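PDB 3FDH: SusD homolog from Bacteroides thetaiotaomicron VPI-5482, which probably binds glycans at the bacterial cell surface, as a SusD/RagB-family lipoprotein thought to work with an outer-membrane transporter. Local coordinates for residues S38-T43 and N76-G81; S228-S233 and H336-L341; L272-P277 and K405-A410; S293-A296 and S301-P304; Y464-S469 and P475-A480. All blocks are in the same frame, centred on the assembly; numbering follows the deposited sequence. Where two conformers were deposited one is given.

Contact 1: S38-T43 and N76-G81; sequences SGDINT and NNSWNG
The first turns of two helices, 40-48 and 76-95, meet where D40 and I41 of the former touch S78 of the latter. The backbones are close, with the CA atoms of D40 and S78 6.4 Å apart, yet no direct hydrogen bond spans the gap. Two direct touches involve S78: its OG lies 3.3 Å from D40 CB, and its CB faces the outer methyl of I41, with CD1 at 3.9 Å. The D40 carboxylate is turned to the backbone-N side of its residue, CG anti to the carbonyl carbon (chi1 -64°), which leaves OD2 facing the start of the other helix.

Water makes the polar joints. One molecule donates to D40 OD2 at 2.6 Å and accepts from N77 ND2 at 3.0 Å. Another links D40 OD2 to S78 N, taking the proton of that first-turn amide 3.0 Å away. A third accepts from D40 N at 3.2 Å and also bonds to S78 OG. Amides near both helix starts are thus supplied with acceptors, and the negative charge of D40 is probably eased by the two helix N-termini. Away from S78, N42 and T43 pack on F251 and F254 of helix 250-258. I41 supplies the apolar side and the waters the polar side of a close helix-start to helix-start junction in the predominantly helical SusD fold.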
# COMPACT_ATOMS: atom_id res chain seq x y z
N SER A 38 -6.03 -0.07 2.79
CA SER A 38 -6.38 -0.96 1.69
C SER A 38 -7.79 -0.82 1.17
O SER A 38 -8.29 -1.71 0.50
CB SER A 38 -6.08 -2.38 2.10
OG SER A 38 -6.29 -3.28 1.01
N GLY A 39 -8.38 0.31 1.50
CA GLY A 39 -9.71 0.74 1.03
C GLY A 39 -9.61 1.50 -0.28
O GLY A 39 -8.79 1.19 -1.13
N ASP A 40 -10.36 2.59 -0.39
CA ASP A 40 -10.38 3.36 -1.64
C ASP A 40 -9.03 3.90 -2.03
O ASP A 40 -8.74 3.99 -3.18
CB ASP A 40 -11.32 4.57 -1.56
CG ASP A 40 -12.80 4.21 -1.38
OD1 ASP A 40 -13.19 3.08 -1.68
OD2 ASP A 40 -13.56 5.11 -0.92
N ILE A 41 -8.18 4.25 -1.07
CA ILE A 41 -6.85 4.79 -1.41
C ILE A 41 -6.13 3.77 -2.29
O ILE A 41 -5.55 4.11 -3.33
CB ILE A 41 -6.00 5.08 -0.16
CG1 ILE A 41 -6.61 6.21 0.67
CG2 ILE A 41 -4.57 5.49 -0.55
CD1 ILE A 41 -6.81 7.46 -0.09
N ASN A 42 -6.24 2.51 -1.88
CA ASN A 42 -5.57 1.37 -2.54
C ASN A 42 -6.25 1.04 -3.86
O ASN A 42 -5.61 0.70 -4.86
CB ASN A 42 -5.57 0.12 -1.66
CG ASN A 42 -4.84 -1.08 -2.30
OD1 ASN A 42 -3.60 -1.08 -2.38
ND2 ASN A 42 -5.59 -2.16 -2.63
N THR A 43 -7.57 1.16 -3.83
CA THR A 43 -8.38 0.86 -5.00
C THR A 43 -8.00 1.75 -6.18
O THR A 43 -7.75 1.28 -7.32
CB THR A 43 -9.88 0.91 -4.63
OG1 THR A 43 -10.11 -0.17 -3.67
CG2 THR A 43 -10.76 0.72 -5.91
N ASN A 76 -13.38 11.60 -0.09
CA ASN A 76 -13.94 12.18 1.15
C ASN A 76 -14.08 11.16 2.27
O ASN A 76 -13.72 11.40 3.42
CB ASN A 76 -15.28 12.85 0.93
CG ASN A 76 -15.64 13.77 2.08
OD1 ASN A 76 -14.83 14.58 2.51
ND2 ASN A 76 -16.85 13.64 2.60
N ASN A 77 -14.61 10.00 1.92
CA ASN A 77 -14.78 8.93 2.90
C ASN A 77 -13.45 8.45 3.47
O ASN A 77 -13.30 8.29 4.69
CB ASN A 77 -15.52 7.74 2.32
CG ASN A 77 -16.99 7.99 2.15
OD1 ASN A 77 -17.56 8.90 2.75
ND2 ASN A 77 -17.63 7.18 1.30
N SER A 78 -12.49 8.24 2.58
CA SER A 78 -11.16 7.78 2.98
C SER A 78 -10.52 8.79 3.89
O SER A 78 -9.93 8.47 4.90
CB SER A 78 -10.26 7.57 1.79
OG SER A 78 -10.76 6.49 1.03
N TRP A 79 -10.61 10.03 3.45
CA TRP A 79 -10.12 11.20 4.20
C TRP A 79 -10.71 11.24 5.62
O TRP A 79 -10.01 11.31 6.63
CB TRP A 79 -10.50 12.47 3.41
CG TRP A 79 -10.35 13.78 4.10
CD1 TRP A 79 -11.31 14.42 4.82
CD2 TRP A 79 -9.21 14.67 4.06
NE1 TRP A 79 -10.83 15.64 5.26
CE2 TRP A 79 -9.55 15.81 4.81
CE3 TRP A 79 -7.94 14.61 3.47
CZ2 TRP A 79 -8.66 16.87 5.00
CZ3 TRP A 79 -7.06 15.67 3.67
CH2 TRP A 79 -7.42 16.77 4.41
N ASN A 80 -12.01 11.24 5.68
CA ASN A 80 -12.69 11.25 6.99
C ASN A 80 -12.28 10.07 7.85
O ASN A 80 -12.07 10.18 9.05
CB ASN A 80 -14.20 11.26 6.81
CG ASN A 80 -14.70 12.59 6.31
OD1 ASN A 80 -14.11 13.64 6.60
ND2 ASN A 80 -15.80 12.56 5.57
N GLY A 81 -12.11 8.93 7.20
CA GLY A 81 -11.77 7.69 7.91
C GLY A 81 -10.37 7.68 8.51
O GLY A 81 -10.16 7.22 9.64
O HOH W 1 -13.20 7.68 -0.32
O HOH W 2 -11.69 3.93 2.21
O HOH W 3 -15.89 4.99 0.31

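Contact 2: S228-S233 and H336-L341; sequences SKSFTS and HELMFL
S230 OG hydrogen-bonds to K196 O of helix 191-208, and the same oxygen rests against L338 CD2 at 3.5 Å. Its torsion explains the double role: with OG anti to the backbone N (chi1 -170°), the hydroxyl lies beside its own carbonyl carbon, and it also sits 3.6 Å above one face of the F231 ring, offset toward the rim. L338 approaches from the other segment with CG likewise anti to its backbone N (chi1 -172°), extending the branch from helix 335-348 into the angle between S230 and F231. Methyl CD2 does most of the touching, 3.6 Å from F231 N and 3.8 Å from F231 CB, whereas CD1 touches the serine alone, more loosely, 3.9 Å from S230 OG.

This is a loop-on-helix joint within the helical SusD fold: the chain leaving helix 216-228 lies across helix 335-348, F231 CA being 7.5 Å from L338 CA. The F231 ring also packs on F197 of helix 191-208 and on Y187, so loop and both helices share one buried apolar patch. Selenomethionine M339 adds a marginal touch, its CE 4.5 Å from F231 O, while its side chain also packs on A360 of helix 354-379.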
# COMPACT_ATOMS: atom_id res chain seq x y z
N SER A 228 17.48 -3.93 9.83
CA SER A 228 18.12 -4.97 10.64
C SER A 228 17.37 -5.19 11.94
O SER A 228 17.45 -6.22 12.57
CB SER A 228 19.60 -4.65 10.94
OG SER A 228 19.75 -3.58 11.89
N LYS A 229 16.62 -4.18 12.33
CA LYS A 229 15.87 -4.24 13.58
C LYS A 229 14.39 -4.49 13.34
O LYS A 229 13.56 -4.37 14.25
CB LYS A 229 16.09 -2.95 14.36
CG LYS A 229 17.52 -2.81 14.89
CD LYS A 229 17.74 -1.50 15.65
CE LYS A 229 19.17 -1.41 16.23
NZ LYS A 229 20.26 -1.41 15.21
N SER A 230 14.07 -4.87 12.10
CA SER A 230 12.71 -5.13 11.71
C SER A 230 12.44 -6.59 11.41
O SER A 230 13.08 -7.48 11.95
CB SER A 230 12.35 -4.23 10.55
OG SER A 230 10.97 -4.27 10.26
N PHE A 231 11.47 -6.83 10.53
CA PHE A 231 11.01 -8.18 10.18
C PHE A 231 12.14 -9.09 9.74
O PHE A 231 12.94 -8.72 8.91
CB PHE A 231 9.97 -8.16 9.05
CG PHE A 231 8.90 -7.08 9.19
CD1 PHE A 231 8.26 -6.86 10.41
CD2 PHE A 231 8.44 -6.41 8.08
CE1 PHE A 231 7.25 -5.92 10.55
CE2 PHE A 231 7.41 -5.45 8.18
CZ PHE A 231 6.80 -5.22 9.46
N THR A 232 12.14 -10.31 10.28
CA THR A 232 13.17 -11.30 9.98
C THR A 232 12.66 -12.30 8.94
O THR A 232 13.43 -13.06 8.35
CB THR A 232 13.57 -12.10 11.23
OG1 THR A 232 12.47 -12.90 11.66
CG2 THR A 232 13.96 -11.18 12.37
N SER A 233 11.35 -12.29 8.76
CA SER A 233 10.65 -13.13 7.79
C SER A 233 9.22 -12.65 7.61
O SER A 233 8.77 -11.72 8.28
CB SER A 233 10.57 -14.59 8.24
OG SER A 233 9.66 -14.69 9.32
N HIS A 336 8.41 -8.48 2.16
CA HIS A 336 9.01 -8.26 0.83
C HIS A 336 9.30 -6.79 0.64
O HIS A 336 10.34 -6.44 0.12
CB HIS A 336 8.27 -8.88 -0.39
CG HIS A 336 6.80 -8.61 -0.46
ND1 HIS A 336 5.87 -9.38 0.21
CD2 HIS A 336 6.11 -7.67 -1.16
CE1 HIS A 336 4.66 -8.91 -0.06
NE2 HIS A 336 4.78 -7.86 -0.87
N GLU A 337 8.38 -5.93 1.07
CA GLU A 337 8.61 -4.49 0.95
C GLU A 337 9.87 -4.11 1.72
O GLU A 337 10.70 -3.32 1.27
CB GLU A 337 7.44 -3.63 1.48
CG GLU A 337 7.82 -2.18 1.49
CD GLU A 337 6.82 -1.24 2.14
OE1 GLU A 337 5.64 -1.57 2.39
OE2 GLU A 337 7.26 -0.14 2.45
N LEU A 338 10.05 -4.71 2.87
CA LEU A 338 11.22 -4.36 3.70
C LEU A 338 12.52 -4.79 3.00
O LEU A 338 13.56 -4.13 3.05
CB LEU A 338 11.10 -5.01 5.08
CG LEU A 338 12.14 -4.59 6.11
CD1 LEU A 338 11.85 -3.21 6.62
CD2 LEU A 338 12.17 -5.66 7.25
N MSE A 339 12.44 -5.90 2.31
CA MSE A 339 13.64 -6.42 1.62
C MSE A 339 13.95 -5.61 0.38
O MSE A 339 15.11 -5.52 -0.03
CB MSE A 339 13.51 -7.92 1.28
CG MSE A 339 13.45 -8.84 2.53
SE MSE A 339 15.00 -8.67 3.70
CE MSE A 339 14.47 -7.40 4.91
N PHE A 340 12.90 -5.02 -0.20
CA PHE A 340 13.04 -4.14 -1.36
C PHE A 340 13.62 -2.81 -0.92
O PHE A 340 14.33 -2.13 -1.67
CB PHE A 340 11.72 -3.95 -2.12
CG PHE A 340 11.36 -5.10 -3.02
CD1 PHE A 340 12.14 -5.39 -4.15
CD2 PHE A 340 10.24 -5.87 -2.78
CE1 PHE A 340 11.84 -6.45 -4.99
CE2 PHE A 340 9.94 -6.94 -3.61
CZ PHE A 340 10.74 -7.21 -4.74
N LEU A 341 13.33 -2.44 0.32
CA LEU A 341 13.90 -1.22 0.87
C LEU A 341 15.36 -1.43 1.10
O LEU A 341 16.22 -0.59 0.83
CB LEU A 341 13.19 -0.78 2.16
CG LEU A 341 11.87 -0.04 1.98
CD1 LEU A 341 11.02 -0.02 3.27
CD2 LEU A 341 12.19 1.34 1.47

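Contact 3: L272-P277 and K405-A410; sequences LAYNDP and KAKYAA
The aliphatic run of K407 crosses the ring of Y274 at a slant near its CE2 corner, and that crossing is the whole of the direct contact. Here packing is tight: K407 CE lies 3.7 Å from Y274 CE2, and K407 CD is 3.8 Å from Y274 CD2 and 3.9 Å from CZ, so the methylene sits over the rim at the CE2 corner. The modelled separation of K407 CD and Y274 CE2, 3.2 Å, is doubtful as it stands, probably a little short from model error.

Beyond CE the contact becomes loose. The lysine chain runs straight through its middle torsions and then bends at the last one (chi4 -66°), which carries NZ over the ring, 20° off its normal. At 5.0 Å from the ring centroid the ammonium can offer at most a weak cation-pi attraction. The backbones stand well apart, 9.7 Å between the CA atoms of Y274 and K407, and the contact lies at the protein surface, spanned by two long side chains.

The phenol has its own partner: Y274 OH hydrogen-bonds to E415 OE1, and K407 packs on E415 too. Just after Y274 the helix 265-274 ends in a Schellman motif, with N275 at positive phi as its C-prime residue and a weak N275 N to L272 O bond of 3.2 Å. The tyrosine reaches from the last turn of helix 265-274 toward helix 393-410, packing on Y399 of that helix and on I418 and Q419 of helix 412-423.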
# COMPACT_ATOMS: atom_id res chain seq x y z
N LEU A 272 5.06 -10.74 -19.02
CA LEU A 272 5.35 -11.56 -20.19
C LEU A 272 6.78 -11.35 -20.62
O LEU A 272 7.45 -12.27 -21.03
CB LEU A 272 4.41 -11.24 -21.38
CG LEU A 272 2.94 -11.72 -21.28
CD1 LEU A 272 2.06 -11.00 -22.33
CD2 LEU A 272 2.90 -13.25 -21.41
N ALA A 273 7.25 -10.13 -20.49
CA ALA A 273 8.59 -9.79 -20.94
C ALA A 273 9.60 -10.54 -20.08
O ALA A 273 10.64 -10.95 -20.54
CB ALA A 273 8.83 -8.31 -20.88
N TYR A 274 9.27 -10.68 -18.81
CA TYR A 274 10.14 -11.37 -17.85
C TYR A 274 9.90 -12.86 -17.77
O TYR A 274 10.69 -13.60 -17.21
CB TYR A 274 9.86 -10.81 -16.45
CG TYR A 274 10.61 -9.54 -16.14
CD1 TYR A 274 10.11 -8.30 -16.51
CD2 TYR A 274 11.81 -9.59 -15.47
CE1 TYR A 274 10.80 -7.17 -16.24
CE2 TYR A 274 12.51 -8.45 -15.19
CZ TYR A 274 12.00 -7.24 -15.57
OH TYR A 274 12.69 -6.10 -15.33
N ASN A 275 8.79 -13.27 -18.32
CA ASN A 275 8.31 -14.62 -18.14
C ASN A 275 8.18 -14.85 -16.64
O ASN A 275 8.53 -15.87 -16.10
CB ASN A 275 9.22 -15.65 -18.75
CG ASN A 275 8.59 -17.02 -18.80
OD1 ASN A 275 7.37 -17.16 -18.81
ND2 ASN A 275 9.43 -18.05 -18.84
N ASP A 276 7.70 -13.83 -15.97
CA ASP A 276 7.44 -13.89 -14.53
C ASP A 276 6.44 -15.06 -14.26
O ASP A 276 5.52 -15.29 -15.03
CB ASP A 276 6.95 -12.51 -14.05
CG ASP A 276 6.62 -12.45 -12.57
OD1 ASP A 276 5.69 -13.15 -12.12
OD2 ASP A 276 7.28 -11.65 -11.87
N PRO A 277 6.68 -15.87 -13.23
CA PRO A 277 5.75 -16.97 -12.94
C PRO A 277 4.26 -16.59 -12.89
O PRO A 277 3.39 -17.40 -13.19
CB PRO A 277 6.17 -17.43 -11.55
CG PRO A 277 7.56 -16.91 -11.36
CD PRO A 277 7.73 -15.72 -12.20
N LYS A 405 18.50 -12.24 -11.96
CA LYS A 405 19.88 -12.00 -11.54
C LYS A 405 20.66 -11.21 -12.61
O LYS A 405 21.34 -10.22 -12.32
CB LYS A 405 20.57 -13.34 -11.19
CG LYS A 405 21.96 -13.18 -10.61
CD LYS A 405 22.73 -14.50 -10.54
CE LYS A 405 22.23 -15.44 -9.45
NZ LYS A 405 23.06 -16.70 -9.36
N ALA A 406 20.54 -11.64 -13.85
CA ALA A 406 21.25 -10.99 -14.95
C ALA A 406 20.77 -9.55 -15.16
O ALA A 406 21.57 -8.66 -15.42
CB ALA A 406 21.16 -11.81 -16.25
N LYS A 407 19.47 -9.32 -15.01
CA LYS A 407 18.89 -7.99 -15.22
C LYS A 407 19.34 -7.07 -14.11
O LYS A 407 19.60 -5.88 -14.32
CB LYS A 407 17.36 -8.07 -15.30
CG LYS A 407 16.88 -8.74 -16.58
CD LYS A 407 15.40 -8.86 -16.60
CE LYS A 407 14.85 -9.69 -17.78
NZ LYS A 407 15.07 -9.11 -19.13
N TYR A 408 19.47 -7.65 -12.93
CA TYR A 408 19.91 -6.89 -11.75
C TYR A 408 21.38 -6.46 -11.97
O TYR A 408 21.74 -5.31 -11.72
CB TYR A 408 19.80 -7.71 -10.44
CG TYR A 408 20.71 -7.12 -9.39
CD1 TYR A 408 20.35 -5.94 -8.73
CD2 TYR A 408 21.95 -7.70 -9.11
CE1 TYR A 408 21.21 -5.35 -7.81
CE2 TYR A 408 22.80 -7.13 -8.20
CZ TYR A 408 22.44 -5.95 -7.55
OH TYR A 408 23.32 -5.40 -6.66
N ALA A 409 22.20 -7.40 -12.44
CA ALA A 409 23.63 -7.15 -12.71
C ALA A 409 23.77 -5.97 -13.67
O ALA A 409 24.63 -5.09 -13.50
CB ALA A 409 24.31 -8.38 -13.31
N ALA A 410 22.90 -5.95 -14.66
CA ALA A 410 22.92 -4.93 -15.71
C ALA A 410 22.46 -3.55 -15.26
O ALA A 410 23.02 -2.54 -15.66
CB ALA A 410 22.14 -5.37 -16.94

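Contact 4: S293-A296 and S301-P304; sequences SQVA and SLVP
V295 is extended (phi -137°, psi 162°) and L302 lies at the end of a 3-10 turn, their CA atoms 6.5 Å apart, so the chain folds back on itself within a few residues. The fold element is the long loop between strands 292-293 and 319-320. Its first part runs antiparallel to the chain around strand 283-284, as backbone hydrogen bonds of S293 with T285 and of V295 with F283 show. No hydrogen bond joins the two facing segments; side chains close the bend.

V295 carries the contact with its two methyls split between two partners. CG2 occupies the space between its own backbone N and carbonyl carbon and meets L302 CB at 3.7 Å, with L302 CA a little further at 4.0 Å. CG1, on the backbone-N side, lies 3.7 Å from S301 OG. The two apolar chains meet at a slant, and L302 CD1 adds a looser touch to V295 CG2 at 4.1 Å.

The serine hydroxyl is held by another residue: S301 OG hydrogen-bonds to D299 OD1, a polar link inside the bend itself. Its chi1 of 65° places OG over the backbone, where the valine methyl can pack beside it. L302 is the buried member, and its side chain also rests on F283, which sets the turn against the strand 283-284. After L302 the chain passes through a left-handed backbone conformation at V303, whose backbone bonds to that of G318. At the far end of the contact, L302 CD2 comes 4.2 Å from the backbone oxygen A296 O.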
# COMPACT_ATOMS: atom_id res chain seq x y z
N SER A 293 -11.73 -19.09 -16.82
CA SER A 293 -10.57 -19.95 -17.02
C SER A 293 -9.31 -19.23 -16.64
O SER A 293 -9.17 -18.04 -16.88
CB SER A 293 -10.47 -20.38 -18.47
OG SER A 293 -11.61 -21.11 -18.85
N GLN A 294 -8.39 -19.97 -16.03
CA GLN A 294 -7.08 -19.43 -15.66
C GLN A 294 -6.22 -19.54 -16.92
O GLN A 294 -6.03 -20.64 -17.44
CB GLN A 294 -6.51 -20.24 -14.51
CG GLN A 294 -5.19 -19.80 -13.97
CD GLN A 294 -4.70 -20.74 -12.89
OE1 GLN A 294 -5.05 -21.91 -12.87
NE2 GLN A 294 -3.87 -20.23 -11.98
N VAL A 295 -5.74 -18.40 -17.38
CA VAL A 295 -4.99 -18.28 -18.65
C VAL A 295 -3.76 -17.39 -18.57
O VAL A 295 -3.58 -16.63 -17.64
CB VAL A 295 -5.92 -17.77 -19.80
CG1 VAL A 295 -7.12 -18.74 -20.07
CG2 VAL A 295 -6.44 -16.37 -19.51
N ALA A 296 -2.87 -17.57 -19.55
CA ALA A 296 -1.65 -16.75 -19.65
C ALA A 296 -2.04 -15.34 -20.05
O ALA A 296 -3.07 -15.13 -20.67
CB ALA A 296 -0.65 -17.34 -20.66
N SER A 301 -8.09 -14.93 -24.89
CA SER A 301 -9.34 -15.18 -24.16
C SER A 301 -9.39 -14.48 -22.82
O SER A 301 -10.43 -14.42 -22.17
CB SER A 301 -9.62 -16.67 -23.97
OG SER A 301 -8.68 -17.32 -23.16
N LEU A 302 -8.26 -13.93 -22.39
CA LEU A 302 -8.22 -13.18 -21.15
C LEU A 302 -8.98 -11.88 -21.27
O LEU A 302 -9.56 -11.37 -20.32
CB LEU A 302 -6.77 -12.86 -20.74
CG LEU A 302 -6.58 -11.95 -19.53
CD1 LEU A 302 -7.25 -12.57 -18.27
CD2 LEU A 302 -5.09 -11.68 -19.32
N VAL A 303 -8.98 -11.35 -22.49
CA VAL A 303 -9.59 -10.06 -22.76
C VAL A 303 -9.10 -9.02 -21.72
O VAL A 303 -9.89 -8.46 -20.93
CB VAL A 303 -11.14 -10.14 -22.81
CG1 VAL A 303 -11.74 -8.82 -23.36
CG2 VAL A 303 -11.61 -11.34 -23.65
N PRO A 304 -7.79 -8.75 -21.72
CA PRO A 304 -7.33 -7.71 -20.79
C PRO A 304 -7.83 -6.34 -21.19
O PRO A 304 -8.20 -6.09 -22.35
CB PRO A 304 -5.79 -7.81 -20.87
CG PRO A 304 -5.54 -8.31 -22.29
CD PRO A 304 -6.73 -9.20 -22.63

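Contact 5: Y464-S469 and P475-A480; sequences YPYGNS and PEVKAA
Y466 lies across one side of the short helix 475-481, touching V477 and A480, two residues about one turn apart. The valine methyl CG1 meets the base of the tyrosine, 3.7 Å from Y466 CB and 3.8 Å from CG. Farther along the ring, A480 CB lies 3.6 Å from Y466 CE2, and the backbone carbon A480 C is 4.0 Å from that same ring atom. Both methyl carbons approach the ring obliquely, so the contact is apolar packing along the side chain rather than a stack.

Torsions on each side set this up. V477 has CG1 anti to its backbone N (chi1 178°), which brings that methyl to the tyrosine. Y466 has CG anti to its carbonyl carbon (chi1 -60°), sending the ring past V477 to A480. The backbones lie 7.3 Å apart, measured between the CA atoms of Y466 and V477.

In the next shell, Y466 OH is hydrogen-bonded to D129 O, which pins the far end of the ring. On the helix side, N474 OD1 accepts hydrogen bonds from the backbone amides of both E476 and V477, holding the helix start, while A480 O takes one from R499 NH1, at the C-terminus.

M151 of strand 151-152 packs on Y466, V477 and A480 alike, and F127 of helix 106-127 adds to the surroundings of Y466. The tyrosine precedes G467, the N-cap of helix 468-473; the chain then turns through this helix into 475-481, which folds back beside Y466.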
# COMPACT_ATOMS: atom_id res chain seq x y z
N TYR A 464 -3.88 12.97 -4.16
CA TYR A 464 -5.35 12.82 -4.04
C TYR A 464 -5.94 14.17 -3.63
O TYR A 464 -5.33 14.88 -2.81
CB TYR A 464 -5.75 11.81 -2.99
CG TYR A 464 -5.47 10.38 -3.44
CD1 TYR A 464 -4.61 10.16 -4.48
CD2 TYR A 464 -6.05 9.30 -2.81
CE1 TYR A 464 -4.32 8.85 -4.88
CE2 TYR A 464 -5.78 8.05 -3.20
CZ TYR A 464 -4.94 7.82 -4.22
OH TYR A 464 -4.72 6.48 -4.54
N PRO A 465 -7.15 14.49 -4.13
CA PRO A 465 -7.75 15.73 -3.70
C PRO A 465 -8.29 15.71 -2.26
O PRO A 465 -8.75 14.67 -1.75
CB PRO A 465 -8.92 15.91 -4.69
CG PRO A 465 -9.27 14.51 -5.11
CD PRO A 465 -7.94 13.83 -5.20
N TYR A 466 -8.21 16.86 -1.62
CA TYR A 466 -8.74 17.02 -0.26
C TYR A 466 -10.23 16.70 -0.20
O TYR A 466 -11.00 16.96 -1.15
CB TYR A 466 -8.52 18.44 0.28
CG TYR A 466 -7.07 18.89 0.36
CD1 TYR A 466 -6.20 18.36 1.30
CD2 TYR A 466 -6.57 19.86 -0.50
CE1 TYR A 466 -4.85 18.76 1.37
CE2 TYR A 466 -5.23 20.29 -0.43
CZ TYR A 466 -4.39 19.75 0.52
OH TYR A 466 -3.08 20.16 0.58
N GLY A 467 -10.65 16.19 0.96
CA GLY A 467 -12.03 15.81 1.19
C GLY A 467 -12.92 17.01 1.26
O GLY A 467 -12.56 18.02 1.85
N ASN A 468 -14.09 16.89 0.66
CA ASN A 468 -15.03 18.02 0.61
C ASN A 468 -15.58 18.36 1.98
O ASN A 468 -16.12 19.44 2.20
CB ASN A 468 -16.18 17.82 -0.41
CG ASN A 468 -17.11 16.67 -0.06
OD1 ASN A 468 -16.76 15.53 -0.22
ND2 ASN A 468 -18.31 16.99 0.37
N SER A 469 -15.42 17.43 2.90
CA SER A 469 -15.89 17.67 4.25
C SER A 469 -15.11 18.82 4.81
O SER A 469 -15.62 19.62 5.56
CB SER A 469 -15.73 16.46 5.14
OG SER A 469 -16.81 15.55 4.89
N PRO A 475 -11.62 26.91 5.53
CA PRO A 475 -11.28 27.83 4.45
C PRO A 475 -9.88 27.66 3.90
O PRO A 475 -9.62 27.98 2.74
CB PRO A 475 -11.42 29.21 5.09
CG PRO A 475 -12.33 29.01 6.26
CD PRO A 475 -12.09 27.61 6.74
N GLU A 476 -9.01 27.11 4.74
CA GLU A 476 -7.60 26.93 4.37
C GLU A 476 -7.49 25.76 3.41
O GLU A 476 -6.78 25.81 2.40
CB GLU A 476 -6.76 26.69 5.61
CG GLU A 476 -5.27 26.80 5.38
CD GLU A 476 -4.49 26.96 6.67
OE1 GLU A 476 -5.10 27.26 7.73
OE2 GLU A 476 -3.25 26.84 6.62
N VAL A 477 -8.26 24.74 3.72
CA VAL A 477 -8.27 23.53 2.92
C VAL A 477 -9.02 23.85 1.63
O VAL A 477 -8.67 23.39 0.55
CB VAL A 477 -8.89 22.35 3.67
CG1 VAL A 477 -8.93 21.10 2.77
CG2 VAL A 477 -8.09 22.03 4.93
N LYS A 478 -10.06 24.67 1.75
CA LYS A 478 -10.84 25.05 0.58
C LYS A 478 -9.92 25.79 -0.39
O LYS A 478 -9.89 25.53 -1.59
CB LYS A 478 -12.01 25.96 0.94
CG LYS A 478 -12.86 26.37 -0.27
CD LYS A 478 -13.94 27.37 0.11
CE LYS A 478 -14.95 27.53 -1.04
NZ LYS A 478 -15.88 28.70 -0.87
N ALA A 479 -9.13 26.70 0.16
CA ALA A 479 -8.24 27.50 -0.66
C ALA A 479 -7.20 26.61 -1.35
O ALA A 479 -6.92 26.80 -2.53
CB ALA A 479 -7.56 28.60 0.17
N ALA A 480 -6.69 25.61 -0.63
CA ALA A 480 -5.66 24.72 -1.16
C ALA A 480 -6.20 23.78 -2.24
O ALA A 480 -5.49 23.40 -3.17
CB ALA A 480 -5.01 23.89 -0.06

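How the contacts relate
Contacts 1 and 5 are the pair that touch: I41 O lies 2.8 Å from Y464 OH and N76 OD1 2.9 Å from S469 N, both probable hydrogen bonds, so the segment 464-469 is tied to both segments of contact 1. Contacts 2 and 3 lie across the chain's centre from contact 1, with centres about 26 and 34 Å from its own. Their segments alternate along the sequence, and their nearest atoms stay about 9 Å apart. Contact 4 is nested in the loops closed by contacts 2 and 3, its nearest atoms about 5 Å from those of contact 3. Contacts 3 and 5 are farthest apart, about 43 Å between centres.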